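Local atomic coordinates of pyridine nucleotide-disulphide oxidoreductase dimerisation region (Escherichia coli BL21, PDB entry 6KYY), a protein that is an FAD-dependent disulfide reductase of the pyridine nucleotide-disulfide oxidoreductase family, probably involved in resistance to reactive chlorine species. Residues Gly19-Thr24 / Phe131-Ala136; Gln105-Asn110 / Arg115-Glu120. All blocks are in the same frame, centred on the assembly; numbering follows the deposited sequence.

Interaction 1 of 2, residues Gly19-Thr24 / Phe131-Ala136; sequences GKAGKT and FINTGA. With FAD (flavin-adenine dinucleotide), chain N.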
ATOM      1  N   GLY B  19     -10.462  12.944  21.324  1.00 28.76           N
ATOM      2  CA  GLY B  19     -10.256  12.926  19.892  1.00 20.35           C
ATOM      3  C   GLY B  19      -8.793  12.788  19.509  1.00 17.68           C
ATOM      4  O   GLY B  19      -7.890  12.729  20.345  1.00 27.14           O
ATOM      5  N   LYS B  20      -8.564  12.738  18.196  1.00 13.11           N
ATOM      6  CA  LYS B  20      -7.208  12.562  17.683  1.00 21.60           C
ATOM      7  C   LYS B  20      -6.310  13.725  18.086  1.00 16.62           C
ATOM      8  O   LYS B  20      -5.193  13.521  18.576  1.00 27.81           O
ATOM      9  CB  LYS B  20      -7.239  12.410  16.162  1.00 21.26           C
ATOM     10  CG  LYS B  20      -5.883  12.110  15.541  1.00 15.87           C
ATOM     11  CD  LYS B  20      -5.206  10.942  16.241  1.00 23.43           C
ATOM     12  CE  LYS B  20      -3.959  10.498  15.499  1.00 14.27           C
ATOM     13  NZ  LYS B  20      -3.896   9.015  15.369  1.00 22.88           N
ATOM     14  N   ALA B  21      -6.784  14.955  17.889  1.00 14.57           N
ATOM     15  CA  ALA B  21      -5.966  16.124  18.197  1.00 14.32           C
ATOM     16  C   ALA B  21      -5.733  16.261  19.696  1.00 15.48           C
ATOM     17  O   ALA B  21      -4.602  16.489  20.139  1.00 16.42           O
ATOM     18  CB  ALA B  21      -6.628  17.384  17.641  1.00  9.63           C
ATOM     19  N   GLY B  22      -6.795  16.122  20.492  1.00 15.52           N
ATOM     20  CA  GLY B  22      -6.676  16.370  21.920  1.00 15.23           C
ATOM     21  C   GLY B  22      -5.846  15.326  22.641  1.00 18.94           C
ATOM     22  O   GLY B  22      -5.004  15.661  23.478  1.00 22.57           O
ATOM     23  N   LYS B  23      -6.071  14.047  22.333  1.00 23.12           N
ATOM     24  CA  LYS B  23      -5.259  13.002  22.943  1.00 19.16           C
ATOM     25  C   LYS B  23      -3.797  13.108  22.532  1.00 14.93           C
ATOM     26  O   LYS B  23      -2.927  12.630  23.264  1.00 13.51           O
ATOM     27  CB  LYS B  23      -5.816  11.620  22.593  1.00 17.85           C
ATOM     28  CG  LYS B  23      -5.311  11.028  21.287  1.00 15.22           C
ATOM     29  CD  LYS B  23      -6.148   9.820  20.897  1.00 25.79           C
ATOM     30  CE  LYS B  23      -5.633   9.157  19.633  1.00 19.79           C
ATOM     31  NZ  LYS B  23      -6.245   7.814  19.440  1.00 19.97           N
ATOM     32  N   THR B  24      -3.505  13.730  21.388  1.00 18.53           N
ATOM     33  CA  THR B  24      -2.117  13.962  21.004  1.00 21.33           C
ATOM     34  C   THR B  24      -1.555  15.200  21.691  1.00 25.55           C
ATOM     35  O   THR B  24      -0.388  15.213  22.097  1.00 17.09           O
ATOM     36  CB  THR B  24      -2.003  14.101  19.486  1.00 12.18           C
ATOM     37  OG1 THR B  24      -2.776  13.075  18.851  1.00 16.00           O
ATOM     38  CG2 THR B  24      -0.551  13.980  19.048  1.00  5.53           C
ATOM     39  N   PHE B 131      -9.251  23.478  25.159  1.00 22.27           N
ATOM     40  CA  PHE B 131      -9.192  23.012  23.777  1.00 15.68           C
ATOM     41  C   PHE B 131     -10.404  22.128  23.508  1.00 18.90           C
ATOM     42  O   PHE B 131     -10.535  21.051  24.100  1.00 19.37           O
ATOM     43  CB  PHE B 131      -7.888  22.258  23.513  1.00 13.93           C
ATOM     44  CG  PHE B 131      -6.655  23.015  23.927  1.00 24.87           C
ATOM     45  CD1 PHE B 131      -6.201  22.970  25.236  1.00 23.94           C
ATOM     46  CD2 PHE B 131      -5.946  23.768  23.006  1.00 17.81           C
ATOM     47  CE1 PHE B 131      -5.069  23.666  25.618  1.00 19.68           C
ATOM     48  CE2 PHE B 131      -4.813  24.466  23.382  1.00 21.64           C
ATOM     49  CZ  PHE B 131      -4.375  24.415  24.689  1.00 25.95           C
ATOM     50  N   ILE B 132     -11.280  22.580  22.616  1.00 12.77           N
ATOM     51  CA  ILE B 132     -12.499  21.848  22.288  1.00  7.75           C
ATOM     52  C   ILE B 132     -12.168  20.769  21.262  1.00 14.82           C
ATOM     53  O   ILE B 132     -11.631  21.061  20.190  1.00 21.46           O
ATOM     54  CB  ILE B 132     -13.586  22.797  21.764  1.00  8.58           C
ATOM     55  CG1 ILE B 132     -14.014  23.771  22.864  1.00 11.96           C
ATOM     56  CG2 ILE B 132     -14.778  22.008  21.242  1.00 13.79           C
ATOM     57  CD1 ILE B 132     -15.250  24.578  22.524  1.00 21.99           C
ATOM     58  N   ASN B 133     -12.498  19.520  21.588  1.00 25.27           N
ATOM     59  CA  ASN B 133     -12.171  18.370  20.751  1.00 16.33           C
ATOM     60  C   ASN B 133     -13.284  17.331  20.819  1.00 15.97           C
ATOM     61  O   ASN B 133     -13.029  16.129  20.952  1.00 19.95           O
ATOM     62  CB  ASN B 133     -10.833  17.758  21.168  1.00 14.32           C
ATOM     63  CG  ASN B 133     -10.263  16.821  20.120  1.00 16.61           C
ATOM     64  OD1 ASN B 133      -9.413  15.984  20.419  1.00 13.83           O
ATOM     65  ND2 ASN B 133     -10.732  16.955  18.885  1.00 21.95           N
ATOM     66  N   THR B 134     -14.536  17.777  20.721  1.00 13.84           N
ATOM     67  CA  THR B 134     -15.679  16.899  20.935  1.00 14.87           C
ATOM     68  C   THR B 134     -16.092  16.116  19.694  1.00 13.44           C
ATOM     69  O   THR B 134     -16.888  15.180  19.814  1.00 21.99           O
ATOM     70  CB  THR B 134     -16.882  17.703  21.441  1.00 15.93           C
ATOM     71  OG1 THR B 134     -17.118  18.817  20.572  1.00 18.24           O
ATOM     72  CG2 THR B 134     -16.624  18.210  22.851  1.00 19.28           C
ATOM     73  N   GLY B 135     -15.584  16.471  18.515  1.00 13.39           N
ATOM     74  CA  GLY B 135     -15.930  15.705  17.334  1.00 11.80           C
ATOM     75  C   GLY B 135     -17.345  15.981  16.851  1.00 16.40           C
ATOM     76  O   GLY B 135     -17.929  17.039  17.104  1.00 14.21           O
ATOM     77  N   ALA B 136     -17.906  15.000  16.151  1.00 13.84           N
ATOM     78  CA  ALA B 136     -19.198  15.130  15.492  1.00 14.24           C
ATOM     79  C   ALA B 136     -20.181  14.096  16.037  1.00 31.22           C
ATOM     80  O   ALA B 136     -19.870  13.316  16.940  1.00 28.96           O
ATOM     81  CB  ALA B 136     -19.046  14.985  13.976  1.00 25.75           C
TER
HETATM   82  PA  FAD N 501     -13.374  12.503  17.962  1.00 26.90           P
HETATM   83  O1A FAD N 501     -14.717  12.509  17.333  1.00 24.59           O
HETATM   84  O2A FAD N 501     -12.426  11.391  17.499  1.00 30.08           O
HETATM   85  O5B FAD N 501     -13.499  12.464  19.526  1.00 30.02           O
HETATM   86  C5B FAD N 501     -14.721  12.850  20.189  1.00 23.15           C
HETATM   87  C4B FAD N 501     -14.639  12.427  21.635  1.00 30.17           C
HETATM   88  O4B FAD N 501     -15.120  13.493  22.486  1.00 21.28           O
HETATM   89  C3B FAD N 501     -15.448  11.180  21.995  1.00 22.16           C
HETATM   90  O3B FAD N 501     -14.681  10.305  22.812  1.00 29.01           O
HETATM   91  C2B FAD N 501     -16.659  11.751  22.740  1.00 14.48           C
HETATM   92  O2B FAD N 501     -17.160  10.838  23.711  1.00 14.60           O
HETATM   93  C1B FAD N 501     -16.040  12.969  23.417  1.00 18.94           C
HETATM   94  N9A FAD N 501     -16.996  14.015  23.768  1.00 25.58           N
HETATM   95  C8A FAD N 501     -17.976  14.545  22.971  1.00 25.76           C
HETATM   96  N7A FAD N 501     -18.694  15.478  23.553  1.00 18.69           N
HETATM   97  C5A FAD N 501     -18.147  15.566  24.824  1.00 12.42           C
HETATM   98  C6A FAD N 501     -18.457  16.370  25.938  1.00 13.51           C
HETATM   99  N6A FAD N 501     -19.436  17.278  25.950  1.00 21.58           N
HETATM  100  N1A FAD N 501     -17.714  16.207  27.056  1.00 17.59           N
HETATM  101  C2A FAD N 501     -16.733  15.301  27.051  1.00 15.74           C
HETATM  102  N3A FAD N 501     -16.351  14.488  26.064  1.00 20.97           N
HETATM  103  C4A FAD N 501     -17.100  14.671  24.971  1.00 21.72           C
HETATM  104  N1  FAD N 501     -11.544   9.508   9.082  1.00 27.18           N
HETATM  105  C2  FAD N 501     -10.487   9.210   8.269  1.00 23.07           C
HETATM  106  O2  FAD N 501      -9.494   9.944   8.202  1.00 37.33           O
HETATM  107  N3  FAD N 501     -10.517   8.061   7.499  1.00 14.82           N
HETATM  108  C4  FAD N 501     -11.549   7.145   7.440  1.00 25.01           C
HETATM  109  O4  FAD N 501     -11.454   6.153   6.722  1.00 35.08           O
HETATM  110  C4X FAD N 501     -12.670   7.474   8.305  1.00 21.44           C
HETATM  111  N5  FAD N 501     -13.675   6.649   8.341  1.00 27.83           N
HETATM  112  C5X FAD N 501     -14.741   6.959   9.170  1.00 30.18           C
HETATM  113  C6  FAD N 501     -15.834   6.095   9.205  1.00 34.83           C
HETATM  114  C7  FAD N 501     -16.929   6.360  10.021  1.00 52.60           C
HETATM  115  C7M FAD N 501     -18.092   5.404  10.034  1.00 34.20           C
HETATM  116  C8  FAD N 501     -16.935   7.516  10.819  1.00 32.28           C
HETATM  117  C8M FAD N 501     -18.104   7.831  11.713  1.00 22.13           C
HETATM  118  C9  FAD N 501     -15.846   8.381  10.785  1.00 25.94           C
HETATM  119  C9A FAD N 501     -14.753   8.111   9.970  1.00 18.71           C
HETATM  120  N10 FAD N 501     -13.632   8.963   9.918  1.00 19.12           N
HETATM  121  C10 FAD N 501     -12.572   8.676   9.093  1.00 18.83           C
HETATM  122  C1' FAD N 501     -13.584  10.193  10.723  1.00 26.43           C
HETATM  123  C2' FAD N 501     -12.892  10.007  12.070  1.00 19.15           C
HETATM  124  O2' FAD N 501     -13.627   9.093  12.883  1.00 27.12           O
HETATM  125  C3' FAD N 501     -12.813  11.359  12.782  1.00 23.91           C
HETATM  126  O3' FAD N 501     -12.700  12.389  11.808  1.00 21.95           O
HETATM  127  C4' FAD N 501     -11.653  11.482  13.771  1.00 30.64           C
HETATM  128  O4' FAD N 501     -11.889  10.628  14.891  1.00 41.87           O
HETATM  129  C5' FAD N 501     -11.428  12.908  14.231  1.00 21.92           C
HETATM  130  O5' FAD N 501     -12.298  13.185  15.348  1.00 20.19           O
HETATM  131  P   FAD N 501     -11.992  14.362  16.349  1.00 20.18           P
HETATM  132  O1P FAD N 501     -10.480  14.465  16.576  1.00 16.75           O
HETATM  133  O2P FAD N 501     -12.630  15.614  15.887  1.00 38.20           O
HETATM  134  O3P FAD N 501     -12.651  13.891  17.712  1.00 30.22           O
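Asn133 reaches the first turn of helix 20-31 through a hydrogen bond of its side-chain oxygen. Gly22 N gives its hydrogen to Asn133 OD1 at 2.6 Å. The bond is bent, with an N-H...O angle of 140°, and the donor sits well above the plane of the amide carbonyl. CG of Asn133 is anti to the backbone N (chi1 -164°), which turns the amide toward the glycines.

Carbon atoms also crowd OD1. Gly19 CA lies 3.2 Å from Asn133 OD1, and Ala21 CB is 4.2 Å from the same oxygen. Gly19 and Gly22 have no side chains, and this lets the amide come so close to the backbone.

Gly19 and Gly22 belong to a GxGxxG pattern between strand 10-16 and helix 20-31, as in the dinucleotide-binding Rossmann-type fold. Gly19 is the N-cap residue. The phosphates of FAD lie at this helix end, where the helix dipole probably favours their negative charge.

Hydrogen bonds to FAD come from both segments. Lys20 N donates to FAD O1P at 3.0 Å. Asn133 ND2 points to the same oxygen from the other segment, in a weak bond of 3.4 Å. The amide therefore spans helix and cofactor, and ND2 is also bonded to Met297 O. The ammonium group of Lys23 leads elsewhere, to Gly47 O and Asn89 OD1.

Nonpolar and close backbone contacts with FAD follow along 131-136. Thr134 CG2 packs against the adenine, 3.5 Å from FAD N7A. Its OG1 is hydrogen-bonded to Ala262 O. Beyond it, Gly135 has a positive phi of 75°, and its CA passes 3.4 Å from FAD O1A.

Interaction 2 of 2, residues Gln105-Asn110 / Arg115-Glu120; sequences QAEFIN and RVHRPE. With FAD (flavin-adenine dinucleotide), chain N.
Gln105 and His117 form an antiparallel hydrogen-bonded pair. The chain doubles back on itself here, as in a beta hairpin, with a single bridge between the two runs. The loop after strand 99-103 runs antiparallel to segment 115-120, which continues strand 113-116.

Backbone bonds hold the two runs together. Gln105 N donates to His117 O at 3.0 Å, and His117 N returns a bond to Gln105 O. Further along, Arg115 N donates to Glu107 O. Two CA-H...O contacts lie between these bonds, from Val116 CA to Gln105 O and from Ala106 CA to Arg115 O.

One side-chain bond adds to these backbone bonds. His117 ND1 also donates to Gln105 O, at 3.1 Å and close to the ring plane. The two donors of His117 approach this oxygen from opposite faces of its plane, so it is gripped twice. The amide of Gln105 lies beside the imidazole, the planes only 3° apart, while its NE2 is bonded to Ser265 O.

The charged contact is a salt bridge. Glu107 OE1 takes a hydrogen bond from Arg115 NE at 2.9 Å, on the syn side but tilted out of the carboxylate plane. The two flat groups are steeply turned, 74° apart. Ile109 lies over one face of the guanidinium, with its CG1 3.3 Å from Arg115 NH1. The Glu107 side chain is about 4 Å from a bound copper (II) ion.

The hydrogen bonds of Ala106 to the cofactor come from its backbone: its N donates to FAD N1A at 3.1 Å, and its O receives a weak bond of 3.3 Å from FAD N6A.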
ATOM      1  N   GLN B 105     -19.403  14.221  31.352  1.00 26.07           N
ATOM      2  CA  GLN B 105     -19.873  15.051  30.247  1.00 27.38           C
ATOM      3  C   GLN B 105     -19.591  16.513  30.576  1.00 28.93           C
ATOM      4  O   GLN B 105     -20.172  17.069  31.513  1.00 35.16           O
ATOM      5  CB  GLN B 105     -21.362  14.819  30.003  1.00 24.39           C
ATOM      6  CG  GLN B 105     -21.870  15.364  28.678  1.00 25.99           C
ATOM      7  CD  GLN B 105     -22.620  16.671  28.834  1.00 31.31           C
ATOM      8  OE1 GLN B 105     -23.487  16.803  29.697  1.00 38.64           O
ATOM      9  NE2 GLN B 105     -22.290  17.647  27.996  1.00 30.80           N
ATOM     10  N   ALA B 106     -18.708  17.136  29.800  1.00 24.58           N
ATOM     11  CA  ALA B 106     -18.289  18.502  30.073  1.00 20.15           C
ATOM     12  C   ALA B 106     -19.309  19.508  29.553  1.00 20.29           C
ATOM     13  O   ALA B 106     -19.987  19.282  28.547  1.00 26.56           O
ATOM     14  CB  ALA B 106     -16.921  18.780  29.449  1.00  8.90           C
ATOM     15  N   GLU B 107     -19.406  20.634  30.257  1.00 25.95           N
ATOM     16  CA  GLU B 107     -20.342  21.695  29.917  1.00 23.89           C
ATOM     17  C   GLU B 107     -19.733  23.022  30.344  1.00 23.98           C
ATOM     18  O   GLU B 107     -19.199  23.130  31.452  1.00 19.11           O
ATOM     19  CB  GLU B 107     -21.696  21.475  30.602  1.00 35.18           C
ATOM     20  CG  GLU B 107     -22.751  22.516  30.274  1.00 32.94           C
ATOM     21  CD  GLU B 107     -23.872  22.544  31.295  1.00 22.56           C
ATOM     22  OE1 GLU B 107     -23.699  23.186  32.352  1.00 30.16           O
ATOM     23  OE2 GLU B 107     -24.924  21.918  31.046  1.00 25.85           O
ATOM     24  N   PHE B 108     -19.811  24.021  29.468  1.00 21.56           N
ATOM     25  CA  PHE B 108     -19.192  25.317  29.726  1.00 27.60           C
ATOM     26  C   PHE B 108     -20.036  26.099  30.725  1.00 28.57           C
ATOM     27  O   PHE B 108     -21.178  26.466  30.432  1.00 33.92           O
ATOM     28  CB  PHE B 108     -19.030  26.101  28.426  1.00 22.80           C
ATOM     29  CG  PHE B 108     -17.721  25.863  27.727  1.00 14.69           C
ATOM     30  CD1 PHE B 108     -16.533  26.331  28.265  1.00 15.23           C
ATOM     31  CD2 PHE B 108     -17.680  25.180  26.523  1.00 16.18           C
ATOM     32  CE1 PHE B 108     -15.328  26.116  27.621  1.00 12.85           C
ATOM     33  CE2 PHE B 108     -16.479  24.962  25.873  1.00 16.30           C
ATOM     34  CZ  PHE B 108     -15.301  25.432  26.422  1.00 12.09           C
ATOM     35  N   ILE B 109     -19.480  26.343  31.912  1.00 28.62           N
ATOM     36  CA  ILE B 109     -20.050  27.347  32.804  1.00 24.26           C
ATOM     37  C   ILE B 109     -19.594  28.735  32.384  1.00 23.93           C
ATOM     38  O   ILE B 109     -20.386  29.683  32.347  1.00 24.07           O
ATOM     39  CB  ILE B 109     -19.661  27.054  34.267  1.00 20.73           C
ATOM     40  CG1 ILE B 109     -20.388  25.817  34.793  1.00 30.85           C
ATOM     41  CG2 ILE B 109     -19.948  28.261  35.151  1.00  7.04           C
ATOM     42  CD1 ILE B 109     -19.756  25.240  36.042  1.00 25.62           C
ATOM     43  N   ASN B 110     -18.315  28.864  32.043  1.00 31.81           N
ATOM     44  CA  ASN B 110     -17.692  30.143  31.741  1.00 28.43           C
ATOM     45  C   ASN B 110     -16.748  29.943  30.564  1.00 21.75           C
ATOM     46  O   ASN B 110     -16.806  28.933  29.858  1.00 33.53           O
ATOM     47  CB  ASN B 110     -16.951  30.678  32.971  1.00 19.58           C
ATOM     48  CG  ASN B 110     -17.584  31.921  33.525  1.00 48.53           C
ATOM     49  OD1 ASN B 110     -18.677  32.301  33.112  1.00 42.62           O
ATOM     50  ND2 ASN B 110     -16.908  32.565  34.470  1.00 55.40           N
ATOM     51  N   ARG B 115     -18.277  22.324  33.665  1.00 19.75           N
ATOM     52  CA  ARG B 115     -19.110  21.477  34.513  1.00 17.87           C
ATOM     53  C   ARG B 115     -19.114  20.081  33.909  1.00 23.76           C
ATOM     54  O   ARG B 115     -19.754  19.849  32.878  1.00 23.35           O
ATOM     55  CB  ARG B 115     -20.532  22.022  34.633  1.00 16.78           C
ATOM     56  CG  ARG B 115     -21.385  21.277  35.655  1.00 19.62           C
ATOM     57  CD  ARG B 115     -22.863  21.611  35.518  1.00 27.94           C
ATOM     58  NE  ARG B 115     -23.084  23.010  35.159  1.00 40.60           N
ATOM     59  CZ  ARG B 115     -23.391  23.965  36.031  1.00 36.72           C
ATOM     60  NH1 ARG B 115     -23.576  25.210  35.613  1.00 22.20           N
ATOM     61  NH2 ARG B 115     -23.513  23.677  37.320  1.00 49.91           N
ATOM     62  N   VAL B 116     -18.396  19.158  34.536  1.00 21.94           N
ATOM     63  CA  VAL B 116     -18.399  17.770  34.094  1.00 27.85           C
ATOM     64  C   VAL B 116     -19.565  17.058  34.766  1.00 19.61           C
ATOM     65  O   VAL B 116     -19.847  17.266  35.953  1.00 25.69           O
ATOM     66  CB  VAL B 116     -17.048  17.081  34.382  1.00 25.37           C
ATOM     67  CG1 VAL B 116     -15.896  18.000  33.995  1.00 26.62           C
ATOM     68  CG2 VAL B 116     -16.927  16.654  35.836  1.00 19.47           C
ATOM     69  N   HIS B 117     -20.276  16.251  33.988  1.00 32.19           N
ATOM     70  CA  HIS B 117     -21.490  15.580  34.440  1.00 26.10           C
ATOM     71  C   HIS B 117     -21.180  14.099  34.630  1.00 24.95           C
ATOM     72  O   HIS B 117     -21.123  13.337  33.660  1.00 28.40           O
ATOM     73  CB  HIS B 117     -22.631  15.784  33.447  1.00 30.98           C
ATOM     74  CG  HIS B 117     -23.224  17.159  33.476  1.00 33.99           C
ATOM     75  ND1 HIS B 117     -22.808  18.168  32.634  1.00 37.50           N
ATOM     76  CD2 HIS B 117     -24.206  17.691  34.242  1.00 28.23           C
ATOM     77  CE1 HIS B 117     -23.507  19.262  32.880  1.00 35.06           C
ATOM     78  NE2 HIS B 117     -24.364  18.998  33.851  1.00 26.79           N
ATOM     79  N   ARG B 118     -20.968  13.702  35.879  1.00 23.89           N
ATOM     80  CA  ARG B 118     -20.904  12.300  36.249  1.00 35.48           C
ATOM     81  C   ARG B 118     -22.085  11.975  37.146  1.00 33.49           C
ATOM     82  O   ARG B 118     -22.387  12.754  38.060  1.00 24.93           O
ATOM     83  CB  ARG B 118     -19.587  11.974  36.965  1.00 13.26           C
ATOM     84  CG  ARG B 118     -19.178  12.992  38.012  1.00 25.84           C
ATOM     85  CD  ARG B 118     -17.791  12.711  38.574  1.00 35.21           C
ATOM     86  NE  ARG B 118     -17.726  12.928  40.020  1.00 48.01           N
ATOM     87  CZ  ARG B 118     -16.753  12.471  40.803  1.00 62.29           C
ATOM     88  NH1 ARG B 118     -15.752  11.774  40.283  1.00 65.11           N
ATOM     89  NH2 ARG B 118     -16.777  12.716  42.107  1.00 44.41           N
ATOM     90  N   PRO B 119     -22.779  10.854  36.920  1.00 53.58           N
ATOM     91  CA  PRO B 119     -24.023  10.588  37.666  1.00 39.53           C
ATOM     92  C   PRO B 119     -23.867  10.577  39.180  1.00 27.59           C
ATOM     93  O   PRO B 119     -24.885  10.542  39.883  1.00 39.13           O
ATOM     94  CB  PRO B 119     -24.455   9.208  37.149  1.00 28.28           C
ATOM     95  CG  PRO B 119     -23.819   9.089  35.805  1.00 28.85           C
ATOM     96  CD  PRO B 119     -22.514   9.832  35.893  1.00 29.46           C
ATOM     97  N   GLU B 120     -22.643  10.618  39.705  1.00 40.67           N
ATOM     98  CA  GLU B 120     -22.403  10.545  41.139  1.00 40.26           C
ATOM     99  C   GLU B 120     -22.120  11.910  41.760  1.00 49.43           C
ATOM    100  O   GLU B 120     -21.540  11.978  42.849  1.00 41.31           O
ATOM    101  CB  GLU B 120     -21.254   9.575  41.422  1.00 29.96           C
ATOM    102  CG  GLU B 120     -21.340   8.258  40.645  1.00 47.91           C
ATOM    103  CD  GLU B 120     -22.661   7.522  40.840  1.00 65.96           C
ATOM    104  OE1 GLU B 120     -23.547   8.039  41.553  1.00 61.14           O
ATOM    105  OE2 GLU B 120     -22.814   6.418  40.275  1.00 44.19           O
TER
HETATM  106  PA  FAD N 501     -13.374  12.503  17.962  1.00 26.90           P
HETATM  107  O1A FAD N 501     -14.717  12.509  17.333  1.00 24.59           O
HETATM  108  O2A FAD N 501     -12.426  11.391  17.499  1.00 30.08           O
HETATM  109  O5B FAD N 501     -13.499  12.464  19.526  1.00 30.02           O
HETATM  110  C5B FAD N 501     -14.721  12.850  20.189  1.00 23.15           C
HETATM  111  C4B FAD N 501     -14.639  12.427  21.635  1.00 30.17           C
HETATM  112  O4B FAD N 501     -15.120  13.493  22.486  1.00 21.28           O
HETATM  113  C3B FAD N 501     -15.448  11.180  21.995  1.00 22.16           C
HETATM  114  O3B FAD N 501     -14.681  10.305  22.812  1.00 29.01           O
HETATM  115  C2B FAD N 501     -16.659  11.751  22.740  1.00 14.48           C
HETATM  116  O2B FAD N 501     -17.160  10.838  23.711  1.00 14.60           O
HETATM  117  C1B FAD N 501     -16.040  12.969  23.417  1.00 18.94           C
HETATM  118  N9A FAD N 501     -16.996  14.015  23.768  1.00 25.58           N
HETATM  119  C8A FAD N 501     -17.976  14.545  22.971  1.00 25.76           C
HETATM  120  N7A FAD N 501     -18.694  15.478  23.553  1.00 18.69           N
HETATM  121  C5A FAD N 501     -18.147  15.566  24.824  1.00 12.42           C
HETATM  122  C6A FAD N 501     -18.457  16.370  25.938  1.00 13.51           C
HETATM  123  N6A FAD N 501     -19.436  17.278  25.950  1.00 21.58           N
HETATM  124  N1A FAD N 501     -17.714  16.207  27.056  1.00 17.59           N
HETATM  125  C2A FAD N 501     -16.733  15.301  27.051  1.00 15.74           C
HETATM  126  N3A FAD N 501     -16.351  14.488  26.064  1.00 20.97           N
HETATM  127  C4A FAD N 501     -17.100  14.671  24.971  1.00 21.72           C
HETATM  128  N1  FAD N 501     -11.544   9.508   9.082  1.00 27.18           N
HETATM  129  C2  FAD N 501     -10.487   9.210   8.269  1.00 23.07           C
HETATM  130  O2  FAD N 501      -9.494   9.944   8.202  1.00 37.33           O
HETATM  131  N3  FAD N 501     -10.517   8.061   7.499  1.00 14.82           N
HETATM  132  C4  FAD N 501     -11.549   7.145   7.440  1.00 25.01           C
HETATM  133  O4  FAD N 501     -11.454   6.153   6.722  1.00 35.08           O
HETATM  134  C4X FAD N 501     -12.670   7.474   8.305  1.00 21.44           C
HETATM  135  N5  FAD N 501     -13.675   6.649   8.341  1.00 27.83           N
HETATM  136  C5X FAD N 501     -14.741   6.959   9.170  1.00 30.18           C
HETATM  137  C6  FAD N 501     -15.834   6.095   9.205  1.00 34.83           C
HETATM  138  C7  FAD N 501     -16.929   6.360  10.021  1.00 52.60           C
HETATM  139  C7M FAD N 501     -18.092   5.404  10.034  1.00 34.20           C
HETATM  140  C8  FAD N 501     -16.935   7.516  10.819  1.00 32.28           C
HETATM  141  C8M FAD N 501     -18.104   7.831  11.713  1.00 22.13           C
HETATM  142  C9  FAD N 501     -15.846   8.381  10.785  1.00 25.94           C
HETATM  143  C9A FAD N 501     -14.753   8.111   9.970  1.00 18.71           C
HETATM  144  N10 FAD N 501     -13.632   8.963   9.918  1.00 19.12           N
HETATM  145  C10 FAD N 501     -12.572   8.676   9.093  1.00 18.83           C
HETATM  146  C1' FAD N 501     -13.584  10.193  10.723  1.00 26.43           C
HETATM  147  C2' FAD N 501     -12.892  10.007  12.070  1.00 19.15           C
HETATM  148  O2' FAD N 501     -13.627   9.093  12.883  1.00 27.12           O
HETATM  149  C3' FAD N 501     -12.813  11.359  12.782  1.00 23.91           C
HETATM  150  O3' FAD N 501     -12.700  12.389  11.808  1.00 21.95           O
HETATM  151  C4' FAD N 501     -11.653  11.482  13.771  1.00 30.64           C
HETATM  152  O4' FAD N 501     -11.889  10.628  14.891  1.00 41.87           O
HETATM  153  C5' FAD N 501     -11.428  12.908  14.231  1.00 21.92           C
HETATM  154  O5' FAD N 501     -12.298  13.185  15.348  1.00 20.19           O
HETATM  155  P   FAD N 501     -11.992  14.362  16.349  1.00 20.18           P
HETATM  156  O1P FAD N 501     -10.480  14.465  16.576  1.00 16.75           O
HETATM  157  O2P FAD N 501     -12.630  15.614  15.887  1.00 38.20           O
HETATM  158  O3P FAD N 501     -12.651  13.891  17.712  1.00 30.22           O

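Overall arrangement
Both contacts lie in the FAD-binding part of the chain, with centres about 17 Å apart. Along the chain the order is 19-24, 105-110, 115-120, 131-136, so interaction 2 falls wholly between the two halves of interaction 1. Both reach the same mixed sheet, to which strands 10-16, 113-116 and 130-132 belong. They meet where Ile132 CD1 packs 3.6 Å from Phe108 CE2. Each takes a different portion of one cofactor: interaction 1 the pyrophosphate and, through Thr134, the adenine, interaction 2 the adenine N1A and N6A. The second subunit adds His433 O to the FAD site.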